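Local coordinates for protein beta-alanyl-CoA:ammonia lyase 2 (Clostridium propionicum, PDB 4MTU) that probably catalyses, as a hot dog fold lyase, the reversible elimination of ammonia from beta-alanyl-CoA, and carries a bound zinc ion, at residues N22-W33 with Y54-V65; T38-G46 with W74-C85. All coordinates share one frame; numbering follows the deposited sequence.

Contact 1. Residues N22-W33 with Y54-V65; sequences NLVNGARIVNQW and YKDIEFTAPVYV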
loop_
_atom_site.group_PDB
_atom_site.type_symbol
_atom_site.label_atom_id
_atom_site.label_comp_id
_atom_site.label_asym_id
_atom_site.label_seq_id
_atom_site.Cartn_x
_atom_site.Cartn_y
_atom_site.Cartn_z
ATOM N N ASN A 22 13.068 -0.253 -11.099
ATOM C CA ASN A 22 11.671 -0.462 -11.526
ATOM C C ASN A 22 11.334 -1.923 -11.760
ATOM O O ASN A 22 10.393 -2.251 -12.476
ATOM C CB ASN A 22 11.331 0.375 -12.745
ATOM C CG ASN A 22 11.314 1.827 -12.328
ATOM O OD1 ASN A 22 10.520 2.230 -11.467
ATOM N ND2 ASN A 22 12.322 2.598 -12.801
ATOM N N LEU A 23 12.048 -2.831 -11.074
ATOM C CA LEU A 23 11.882 -4.254 -11.224
ATOM C C LEU A 23 10.846 -4.766 -10.222
ATOM O O LEU A 23 10.938 -4.514 -9.006
ATOM C CB LEU A 23 13.231 -4.934 -10.998
ATOM C CG LEU A 23 13.250 -6.437 -11.170
ATOM C CD1 LEU A 23 12.965 -6.861 -12.606
ATOM C CD2 LEU A 23 14.624 -6.965 -10.766
ATOM N N VAL A 24 9.857 -5.496 -10.734
ATOM C CA VAL A 24 8.839 -6.136 -9.915
ATOM C C VAL A 24 9.384 -7.475 -9.433
ATOM O O VAL A 24 10.153 -8.153 -10.128
ATOM C CB VAL A 24 7.543 -6.307 -10.718
ATOM C CG1 VAL A 24 6.448 -6.926 -9.909
ATOM C CG2 VAL A 24 7.098 -4.958 -11.305
ATOM N N ASN A 25 9.026 -7.853 -8.199
ATOM C CA ASN A 25 9.425 -9.128 -7.635
ATOM C C ASN A 25 8.577 -10.279 -8.180
ATOM O O ASN A 25 7.391 -10.143 -8.498
ATOM C CB ASN A 25 9.354 -9.069 -6.113
ATOM C CG ASN A 25 8.046 -8.656 -5.512
ATOM O OD1 ASN A 25 7.263 -7.928 -6.137
ATOM N ND2 ASN A 25 7.825 -9.003 -4.251
ATOM N N GLY A 26 9.173 -11.479 -8.248
ATOM C CA GLY A 26 8.441 -12.645 -8.681
ATOM C C GLY A 26 7.234 -12.975 -7.781
ATOM O O GLY A 26 6.218 -13.490 -8.251
ATOM N N ALA A 27 7.334 -12.641 -6.503
ATOM C CA ALA A 27 6.223 -12.871 -5.605
ATOM C C ALA A 27 4.959 -12.125 -6.025
ATOM O O ALA A 27 3.866 -12.541 -5.652
ATOM C CB ALA A 27 6.576 -12.542 -4.167
ATOM N N ARG A 28 5.077 -11.042 -6.808
ATOM C CA ARG A 28 3.866 -10.368 -7.285
ATOM C C ARG A 28 3.027 -11.301 -8.149
ATOM O O ARG A 28 1.792 -11.237 -8.142
ATOM C CB ARG A 28 4.270 -9.109 -8.073
ATOM C CG ARG A 28 3.113 -8.354 -8.710
ATOM C CD ARG A 28 2.216 -7.733 -7.703
ATOM N NE ARG A 28 1.057 -7.050 -8.298
ATOM C CZ ARG A 28 -0.044 -7.656 -8.636
ATOM N NH1 ARG A 28 -0.194 -8.967 -8.472
ATOM N NH2 ARG A 28 -1.057 -6.962 -9.131
ATOM N N ILE A 29 3.704 -12.157 -8.942
ATOM C CA ILE A 29 2.978 -13.125 -9.754
ATOM C C ILE A 29 2.272 -14.150 -8.856
ATOM O O ILE A 29 1.120 -14.517 -9.094
ATOM C CB ILE A 29 3.967 -13.860 -10.711
ATOM C CG1 ILE A 29 4.574 -12.873 -11.712
ATOM C CG2 ILE A 29 3.260 -15.010 -11.373
ATOM C CD1 ILE A 29 5.709 -13.468 -12.551
ATOM N N VAL A 30 2.975 -14.622 -7.809
ATOM C CA VAL A 30 2.404 -15.589 -6.888
ATOM C C VAL A 30 1.202 -14.981 -6.159
ATOM O O VAL A 30 0.198 -15.685 -5.995
ATOM C CB VAL A 30 3.484 -16.097 -5.932
ATOM C CG1 VAL A 30 2.893 -17.118 -4.965
ATOM C CG2 VAL A 30 4.668 -16.689 -6.702
ATOM N N ASN A 31 1.247 -13.726 -5.824
ATOM C CA ASN A 31 0.101 -13.050 -5.232
ATOM C C ASN A 31 -1.121 -13.175 -6.150
ATOM O O ASN A 31 -2.224 -13.505 -5.750
ATOM C CB ASN A 31 0.505 -11.608 -4.944
ATOM C CG ASN A 31 -0.633 -10.855 -4.315
ATOM O OD1 ASN A 31 -1.453 -11.436 -3.675
ATOM N ND2 ASN A 31 -0.747 -9.574 -4.522
ATOM N N GLN A 32 -0.888 -12.876 -7.451
ATOM C CA GLN A 32 -1.993 -12.917 -8.390
ATOM C C GLN A 32 -2.504 -14.342 -8.609
ATOM O O GLN A 32 -3.727 -14.540 -8.688
ATOM C CB GLN A 32 -1.626 -12.265 -9.751
ATOM C CG GLN A 32 -2.852 -11.759 -10.431
ATOM C CD GLN A 32 -3.531 -10.657 -9.674
ATOM O OE1 GLN A 32 -2.851 -9.774 -9.108
ATOM N NE2 GLN A 32 -4.829 -10.659 -9.622
ATOM N N TRP A 33 -1.608 -15.314 -8.691
ATOM C CA TRP A 33 -2.056 -16.721 -8.832
ATOM C C TRP A 33 -2.885 -17.142 -7.612
ATOM O O TRP A 33 -3.819 -17.940 -7.789
ATOM C CB TRP A 33 -0.864 -17.609 -9.001
ATOM C CG TRP A 33 -0.210 -17.535 -10.364
ATOM C CD1 TRP A 33 -0.772 -17.121 -11.531
ATOM C CD2 TRP A 33 1.130 -17.940 -10.664
ATOM N NE1 TRP A 33 0.139 -17.231 -12.571
ATOM C CE2 TRP A 33 1.324 -17.740 -12.036
ATOM C CE3 TRP A 33 2.186 -18.409 -9.876
ATOM C CZ2 TRP A 33 2.545 -18.049 -12.690
ATOM C CZ3 TRP A 33 3.371 -18.695 -10.491
ATOM C CH2 TRP A 33 3.556 -18.508 -11.887
ATOM N N TYR A 54 2.661 -25.069 -3.681
ATOM C CA TYR A 54 3.039 -25.119 -5.078
ATOM C C TYR A 54 4.098 -26.148 -5.294
ATOM O O TYR A 54 5.030 -26.343 -4.553
ATOM C CB TYR A 54 3.584 -23.789 -5.546
ATOM C CG TYR A 54 2.639 -22.614 -5.665
ATOM C CD1 TYR A 54 2.451 -21.722 -4.627
ATOM C CD2 TYR A 54 1.962 -22.353 -6.827
ATOM C CE1 TYR A 54 1.632 -20.650 -4.709
ATOM C CE2 TYR A 54 1.139 -21.270 -6.964
ATOM C CZ TYR A 54 0.954 -20.387 -5.894
ATOM O OH TYR A 54 0.147 -19.328 -6.069
ATOM N N LYS A 55 4.176 -26.507 -6.631
ATOM C CA LYS A 55 5.345 -27.198 -7.212
ATOM C C LYS A 55 5.768 -26.507 -8.499
ATOM O O LYS A 55 4.939 -26.039 -9.301
ATOM C CB LYS A 55 4.996 -28.673 -7.524
ATOM N N ASP A 56 7.087 -26.427 -8.740
ATOM C CA ASP A 56 7.614 -26.067 -10.036
ATOM C C ASP A 56 7.206 -24.625 -10.340
ATOM O O ASP A 56 6.819 -24.412 -11.495
ATOM C CB ASP A 56 7.234 -27.044 -11.115
ATOM C CG ASP A 56 7.826 -28.404 -10.798
ATOM O OD1 ASP A 56 9.033 -28.509 -10.450
ATOM O OD2 ASP A 56 7.050 -29.380 -10.831
ATOM N N ILE A 57 7.278 -23.694 -9.309
ATOM C CA ILE A 57 7.135 -22.317 -9.791
ATOM C C ILE A 57 8.386 -22.032 -10.626
ATOM O O ILE A 57 9.516 -22.226 -10.115
ATOM C CB ILE A 57 6.991 -21.295 -8.694
ATOM C CG1 ILE A 57 5.708 -21.508 -7.881
ATOM C CG2 ILE A 57 7.086 -19.897 -9.285
ATOM C CD1 ILE A 57 5.552 -20.606 -6.714
ATOM N N GLU A 58 8.244 -21.550 -11.846
ATOM C CA GLU A 58 9.315 -21.059 -12.644
ATOM C C GLU A 58 9.045 -19.630 -13.112
ATOM O O GLU A 58 7.981 -19.350 -13.617
ATOM C CB GLU A 58 9.485 -21.956 -13.869
ATOM C CG GLU A 58 9.662 -23.419 -13.609
ATOM N N PHE A 59 10.006 -18.753 -12.844
ATOM C CA PHE A 59 9.962 -17.367 -13.257
ATOM C C PHE A 59 10.849 -17.263 -14.498
ATOM O O PHE A 59 12.064 -17.557 -14.417
ATOM C CB PHE A 59 10.435 -16.410 -12.196
ATOM C CG PHE A 59 9.621 -16.472 -10.879
ATOM C CD1 PHE A 59 8.234 -16.226 -10.907
ATOM C CD2 PHE A 59 10.221 -16.740 -9.709
ATOM C CE1 PHE A 59 7.525 -16.240 -9.690
ATOM C CE2 PHE A 59 9.522 -16.744 -8.504
ATOM C CZ PHE A 59 8.164 -16.492 -8.524
ATOM N N THR A 60 10.292 -16.857 -15.627
ATOM C CA THR A 60 10.944 -17.041 -16.917
ATOM C C THR A 60 11.313 -15.742 -17.610
ATOM O O THR A 60 12.051 -15.828 -18.595
ATOM C CB THR A 60 10.034 -17.874 -17.848
ATOM O OG1 THR A 60 8.792 -17.260 -17.933
ATOM C CG2 THR A 60 9.740 -19.235 -17.253
ATOM N N ALA A 61 10.858 -14.589 -17.193
ATOM C CA ALA A 61 11.211 -13.298 -17.783
ATOM C C ALA A 61 11.008 -12.216 -16.744
ATOM O O ALA A 61 10.033 -12.309 -15.993
ATOM C CB ALA A 61 10.339 -12.944 -18.991
ATOM N N PRO A 62 11.831 -11.179 -16.721
ATOM C CA PRO A 62 11.656 -10.118 -15.724
ATOM C C PRO A 62 10.432 -9.290 -16.046
ATOM O O PRO A 62 10.061 -9.137 -17.198
ATOM C CB PRO A 62 12.949 -9.295 -15.885
ATOM C CG PRO A 62 13.353 -9.503 -17.315
ATOM C CD PRO A 62 12.979 -10.915 -17.658
ATOM N N VAL A 63 9.859 -8.695 -14.992
ATOM C CA VAL A 63 8.679 -7.851 -15.073
ATOM C C VAL A 63 9.034 -6.483 -14.476
ATOM O O VAL A 63 9.647 -6.434 -13.412
ATOM C CB VAL A 63 7.518 -8.525 -14.295
ATOM C CG1 VAL A 63 6.306 -7.609 -14.272
ATOM C CG2 VAL A 63 7.158 -9.867 -14.899
ATOM N N TYR A 64 8.607 -5.453 -15.192
ATOM C CA TYR A 64 8.898 -4.057 -14.814
ATOM C C TYR A 64 7.642 -3.237 -14.678
ATOM O O TYR A 64 6.581 -3.557 -15.249
ATOM C CB TYR A 64 9.776 -3.425 -15.893
ATOM C CG TYR A 64 11.159 -4.051 -16.012
ATOM C CD1 TYR A 64 12.177 -3.630 -15.197
ATOM C CD2 TYR A 64 11.371 -5.050 -16.939
ATOM C CE1 TYR A 64 13.443 -4.233 -15.299
ATOM C CE2 TYR A 64 12.578 -5.659 -17.079
ATOM C CZ TYR A 64 13.594 -5.227 -16.252
ATOM O OH TYR A 64 14.871 -5.821 -16.378
ATOM N N VAL A 65 7.762 -2.112 -13.990
ATOM C CA VAL A 65 6.737 -1.052 -13.989
ATOM C C VAL A 65 6.362 -0.778 -15.435
ATOM O O VAL A 65 7.227 -0.644 -16.323
ATOM C CB VAL A 65 7.284 0.204 -13.312
ATOM C CG1 VAL A 65 6.303 1.356 -13.429
ATOM C CG2 VAL A 65 7.609 -0.086 -11.855
HETATM O O HOH W 1 10.664 -9.700 -12.382
HETATM O O HOH W 2 -0.436 -18.232 -3.749
#
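Leu-23 and Tyr-64 face each other across a single beta bridge, and the hydrogen bonds lie on the residues flanking them. Val-65 N donates to Asn-22 O at 3.0 Å, and Val-24 N to Val-63 O at 2.8 Å. A water spans the gap between Val-24 O and Val-63 N, donating a hydrogen bond to Val-24 O and accepting one from Val-63 N at 2.9 Å. Leu-23 CD1 lies over a face of the Tyr-64 ring in a CH-pi contact.

Further on, the chain enters the central helix of the hot dog fold, which packs here against strand 50-59, the outermost of this chain's sheet, which a second subunit continues. Gly-26 CA sits 4.0 Å from the centroid of the Phe-59 ring, over one face; Ile-57 CG2 takes the other, and Val-30 CG2 meets the ring edge. The second branch of Val-30, CG1, lies 3.8 Å from Tyr-54 CE1. Tyr-54 OH is held by a water at 2.6 Å, which in turn donates weakly to Val-30 O. Trp-33 presents the rim of its indole to Ile-57 CG2, while its NE1 is satisfied by Glu-88 O of strand 82-95.

Contact 2. Residues T38-G46 with W74-C85; sequences TELMVYVDG and WIEKVGNQSYTC. With ZN (zinc ion), chain B; SO4 (sulfate ion), chain C.
Met-41 and Tyr-83 form a Met-aromatic contact in which the thioether lies over one face of the phenol ring, SD standing 3.8 Å from the ring centroid and 25° off its normal. The methionine chain is bent at both chi2 (-58°) and chi3 (98°); these turns lay the sulfur on the ring near CG and CD1 and bring CE to 3.8 Å from Ile-75 CD1, with Cys-85 SG beside it. Val-44, one helical turn on, has CG1 between its backbone N and carbonyl carbon, and this branch reaches Tyr-83 CE2 at 3.7 Å. Val-44 CB and CG2 rest on Ile-75 CD1, and CG2 also approaches Val-78. Leu-40 sends CD1 to the backbone of Trp-74 and to Cys-85 SG.

The polar end of the contact is Asp-45. Tyr-83 OH donates to Asp-45 OD1 at 2.6 Å, meeting it on the anti side and out of the carboxylate plane, while OD1 stays near the plane of the phenol ring. The same oxygen binds zinc at 2.3 Å and OD2 binds it at 2.1 Å, so the carboxylate is bidentate and Tyr-83, a second-shell residue, probably helps fix its rotation. Three waters and His-142 complete the metal site, and one of those waters donates to Val-44 O. At the turn between the two strands, a sulfate, probably from the crystallisation liquor, accepts bonds from Gln-81 N, Ser-82 N and Asn-80 ND2.

The end of helix 27-45 thus lies against strands 68-78 and 82-95 of the hot dog sheet, beside a classic beta bulge of Glu-76 and Lys-77 opposite Thr-84; Leu-40 also touches Val-6 of strand 4-11, and Met-41 touches Leu-122 of strand 106-123.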
loop_
_atom_site.group_PDB
_atom_site.type_symbol
_atom_site.label_atom_id
_atom_site.label_comp_id
_atom_site.label_asym_id
_atom_site.label_seq_id
_atom_site.Cartn_x
_atom_site.Cartn_y
_atom_site.Cartn_z
ATOM N N THR A 38 -8.248 -18.680 -5.989
ATOM C CA THR A 38 -9.445 -18.420 -5.193
ATOM C C THR A 38 -10.663 -18.403 -6.112
ATOM O O THR A 38 -11.706 -18.987 -5.808
ATOM C CB THR A 38 -9.306 -17.078 -4.454
ATOM O OG1 THR A 38 -8.188 -17.158 -3.544
ATOM C CG2 THR A 38 -10.559 -16.768 -3.652
ATOM N N GLU A 39 -10.572 -17.689 -7.251
ATOM C CA GLU A 39 -11.715 -17.573 -8.151
ATOM C C GLU A 39 -12.138 -18.963 -8.643
ATOM O O GLU A 39 -13.344 -19.296 -8.699
ATOM C CB GLU A 39 -11.365 -16.654 -9.323
ATOM C CG GLU A 39 -12.597 -16.198 -10.074
ATOM C CD GLU A 39 -12.350 -15.190 -11.175
ATOM O OE1 GLU A 39 -11.323 -14.518 -11.188
ATOM O OE2 GLU A 39 -13.273 -15.030 -12.031
ATOM N N LEU A 40 -11.179 -19.806 -9.022
ATOM C CA LEU A 40 -11.463 -21.166 -9.436
ATOM C C LEU A 40 -12.213 -21.972 -8.328
ATOM O O LEU A 40 -13.119 -22.730 -8.646
ATOM C CB LEU A 40 -10.191 -21.912 -9.815
ATOM C CG LEU A 40 -9.463 -21.420 -11.078
ATOM C CD1 LEU A 40 -8.074 -22.001 -11.151
ATOM C CD2 LEU A 40 -10.244 -21.811 -12.313
ATOM N N MET A 41 -11.804 -21.775 -7.096
ATOM C CA MET A 41 -12.411 -22.500 -5.997
ATOM C C MET A 41 -13.831 -21.999 -5.732
ATOM O O MET A 41 -14.743 -22.814 -5.411
ATOM C CB MET A 41 -11.521 -22.412 -4.750
ATOM C CG MET A 41 -10.205 -23.130 -4.904
ATOM S SD MET A 41 -10.330 -24.892 -5.304
ATOM C CE MET A 41 -10.108 -24.887 -7.075
ATOM N N VAL A 42 -14.051 -20.715 -5.840
ATOM C CA VAL A 42 -15.401 -20.182 -5.743
ATOM C C VAL A 42 -16.299 -20.868 -6.767
ATOM O O VAL A 42 -17.431 -21.281 -6.477
ATOM C CB VAL A 42 -15.396 -18.630 -5.929
ATOM C CG1 VAL A 42 -16.839 -18.110 -6.028
ATOM C CG2 VAL A 42 -14.627 -17.973 -4.777
ATOM N N TYR A 43 -15.805 -20.959 -7.994
ATOM C CA TYR A 43 -16.611 -21.549 -9.060
ATOM C C TYR A 43 -16.846 -23.057 -8.931
ATOM O O TYR A 43 -17.914 -23.545 -9.256
ATOM C CB TYR A 43 -15.997 -21.238 -10.430
ATOM C CG TYR A 43 -15.961 -19.780 -10.785
ATOM C CD1 TYR A 43 -16.816 -18.835 -10.231
ATOM C CD2 TYR A 43 -15.030 -19.302 -11.714
ATOM C CE1 TYR A 43 -16.761 -17.505 -10.553
ATOM C CE2 TYR A 43 -14.987 -17.972 -12.033
ATOM C CZ TYR A 43 -15.835 -17.061 -11.477
ATOM O OH TYR A 43 -15.766 -15.721 -11.770
ATOM N N VAL A 44 -15.839 -23.787 -8.461
ATOM C CA VAL A 44 -15.969 -25.252 -8.427
ATOM C C VAL A 44 -16.746 -25.726 -7.210
ATOM O O VAL A 44 -17.415 -26.770 -7.274
ATOM C CB VAL A 44 -14.586 -25.954 -8.543
ATOM C CG1 VAL A 44 -13.820 -25.927 -7.269
ATOM C CG2 VAL A 44 -14.817 -27.365 -9.088
ATOM N N ASP A 45 -16.659 -25.018 -6.079
ATOM C CA ASP A 45 -17.277 -25.514 -4.833
ATOM C C ASP A 45 -17.734 -24.414 -3.887
ATOM O O ASP A 45 -18.100 -24.739 -2.741
ATOM C CB ASP A 45 -16.460 -26.587 -4.168
ATOM C CG ASP A 45 -16.809 -28.004 -4.532
ATOM O OD1 ASP A 45 -15.935 -28.828 -4.846
ATOM O OD2 ASP A 45 -18.039 -28.339 -4.555
ATOM N N GLY A 46 -17.783 -23.163 -4.298
ATOM C CA GLY A 46 -18.480 -22.168 -3.523
ATOM C C GLY A 46 -17.826 -21.740 -2.220
ATOM O O GLY A 46 -18.537 -21.294 -1.299
ATOM N N TRP A 74 -6.182 -22.731 -14.217
ATOM C CA TRP A 74 -7.296 -23.675 -14.453
ATOM C C TRP A 74 -7.085 -24.875 -13.519
ATOM O O TRP A 74 -6.006 -25.181 -13.051
ATOM C CB TRP A 74 -7.353 -24.101 -15.909
ATOM C CG TRP A 74 -6.156 -24.778 -16.460
ATOM C CD1 TRP A 74 -5.968 -26.133 -16.504
ATOM C CD2 TRP A 74 -4.983 -24.168 -17.013
ATOM N NE1 TRP A 74 -4.752 -26.377 -17.075
ATOM C CE2 TRP A 74 -4.115 -25.211 -17.395
ATOM C CE3 TRP A 74 -4.575 -22.858 -17.216
ATOM C CZ2 TRP A 74 -2.859 -24.949 -17.991
ATOM C CZ3 TRP A 74 -3.366 -22.614 -17.795
ATOM C CH2 TRP A 74 -2.500 -23.625 -18.182
ATOM N N ILE A 75 -8.218 -25.550 -13.284
ATOM C CA ILE A 75 -8.221 -26.785 -12.540
ATOM C C ILE A 75 -7.834 -27.934 -13.417
ATOM O O ILE A 75 -8.483 -28.172 -14.448
ATOM C CB ILE A 75 -9.602 -27.049 -11.883
ATOM C CG1 ILE A 75 -10.046 -25.873 -11.000
ATOM C CG2 ILE A 75 -9.566 -28.371 -11.141
ATOM C CD1 ILE A 75 -11.450 -26.012 -10.417
ATOM N N GLU A 76 -6.821 -28.666 -13.052
ATOM C CA GLU A 76 -6.408 -29.879 -13.739
ATOM C C GLU A 76 -7.103 -31.089 -13.116
ATOM O O GLU A 76 -7.482 -32.017 -13.882
ATOM C CB GLU A 76 -4.909 -30.066 -13.640
ATOM C CG GLU A 76 -4.489 -31.145 -14.606
ATOM N N LYS A 77 -7.242 -31.202 -11.815
ATOM C CA LYS A 77 -7.812 -32.362 -11.154
ATOM C C LYS A 77 -8.558 -31.905 -9.911
ATOM O O LYS A 77 -8.094 -31.136 -9.074
ATOM C CB LYS A 77 -6.735 -33.321 -10.686
ATOM C CG LYS A 77 -7.010 -34.507 -9.809
ATOM C CD LYS A 77 -5.713 -35.275 -9.577
ATOM N N VAL A 78 -9.807 -32.390 -9.818
ATOM C CA VAL A 78 -10.641 -32.272 -8.648
ATOM C C VAL A 78 -10.418 -33.502 -7.748
ATOM O O VAL A 78 -10.743 -34.619 -8.187
ATOM C CB VAL A 78 -12.167 -32.134 -8.995
ATOM C CG1 VAL A 78 -12.978 -32.149 -7.756
ATOM C CG2 VAL A 78 -12.376 -30.881 -9.829
ATOM N N GLY A 79 -9.870 -33.343 -6.545
ATOM C CA GLY A 79 -9.678 -34.392 -5.616
ATOM C C GLY A 79 -10.872 -34.444 -4.696
ATOM O O GLY A 79 -11.936 -33.957 -4.956
ATOM N N ASN A 80 -10.702 -35.117 -3.560
ATOM C CA ASN A 80 -11.732 -35.188 -2.548
ATOM C C ASN A 80 -11.860 -33.849 -1.809
ATOM O O ASN A 80 -12.936 -33.307 -1.781
ATOM C CB ASN A 80 -11.513 -36.314 -1.526
ATOM C CG ASN A 80 -11.420 -37.653 -2.186
ATOM O OD1 ASN A 80 -12.454 -38.093 -2.733
ATOM N ND2 ASN A 80 -10.271 -38.316 -2.166
ATOM N N GLN A 81 -10.745 -33.344 -1.307
ATOM C CA GLN A 81 -10.686 -32.022 -0.659
ATOM C C GLN A 81 -9.629 -31.104 -1.264
ATOM O O GLN A 81 -9.619 -29.921 -0.941
ATOM C CB GLN A 81 -10.436 -32.125 0.837
ATOM C CG GLN A 81 -11.494 -32.894 1.587
ATOM C CD GLN A 81 -11.226 -33.029 3.067
ATOM O OE1 GLN A 81 -11.954 -32.434 3.862
ATOM N NE2 GLN A 81 -10.201 -33.792 3.319
ATOM N N SER A 82 -8.764 -31.625 -2.125
ATOM C CA SER A 82 -7.700 -30.861 -2.710
ATOM C C SER A 82 -7.937 -30.767 -4.210
ATOM O O SER A 82 -8.564 -31.637 -4.824
ATOM C CB SER A 82 -6.361 -31.499 -2.357
ATOM O OG SER A 82 -6.065 -32.447 -3.358
ATOM N N TYR A 83 -7.499 -29.677 -4.800
ATOM C CA TYR A 83 -7.713 -29.338 -6.179
ATOM C C TYR A 83 -6.358 -28.931 -6.789
ATOM O O TYR A 83 -5.706 -28.023 -6.258
ATOM C CB TYR A 83 -8.710 -28.180 -6.304
ATOM C CG TYR A 83 -10.010 -28.373 -5.597
ATOM C CD1 TYR A 83 -10.132 -28.245 -4.234
ATOM C CD2 TYR A 83 -11.173 -28.666 -6.315
ATOM C CE1 TYR A 83 -11.313 -28.417 -3.556
ATOM C CE2 TYR A 83 -12.378 -28.851 -5.612
ATOM C CZ TYR A 83 -12.454 -28.717 -4.266
ATOM O OH TYR A 83 -13.634 -28.879 -3.574
ATOM N N THR A 84 -5.955 -29.631 -7.826
ATOM C CA THR A 84 -4.656 -29.338 -8.459
ATOM C C THR A 84 -4.919 -28.418 -9.614
ATOM O O THR A 84 -5.705 -28.735 -10.490
ATOM C CB THR A 84 -4.003 -30.644 -8.955
ATOM O OG1 THR A 84 -3.911 -31.537 -7.836
ATOM C CG2 THR A 84 -2.634 -30.327 -9.566
ATOM N N CYS A 85 -4.190 -27.270 -9.626
ATOM C CA CYS A 85 -4.370 -26.230 -10.584
ATOM C C CYS A 85 -3.035 -25.917 -11.288
ATOM O O CYS A 85 -1.972 -26.095 -10.708
ATOM C CB CYS A 85 -4.925 -24.967 -9.920
ATOM S SG CYS A 85 -6.533 -25.179 -9.158
HETATM ZN ZN ZN B . -17.664 -30.318 -5.283
HETATM S S SO4 C . -7.457 -35.453 -1.757
HETATM O O1 SO4 C . -8.278 -34.792 -0.710
HETATM O O2 SO4 C . -7.600 -36.873 -1.651
HETATM O O3 SO4 C . -6.025 -35.050 -1.541
HETATM O O4 SO4 C . -7.945 -34.704 -2.986
HETATM O O HOH W 3 -17.612 -29.550 -7.303
HETATM O O HOH W 4 -19.568 -30.990 -5.856
HETATM O O HOH W 5 -18.123 -31.048 -3.359
#

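Helix 27-45 serves both contacts, its start in contact 1 and its end in contact 2, and the two patches lie on opposite sides of the chain's centre, about 22 Å apart between their centres. Both are largely buried and both reach the same antiparallel sheet, though contact 1 uses strand 50-59, outermost within the chain, which pairs with a strand of a second subunit, whereas contact 2 uses inner strands 68-78 and 82-95. Their chemistry differs accordingly. Backbone bonds and a bridging water join the loops of contact 1, away from the metal; in contact 2 the direct polar link is between side chains, and its aspartate belongs to the zinc site.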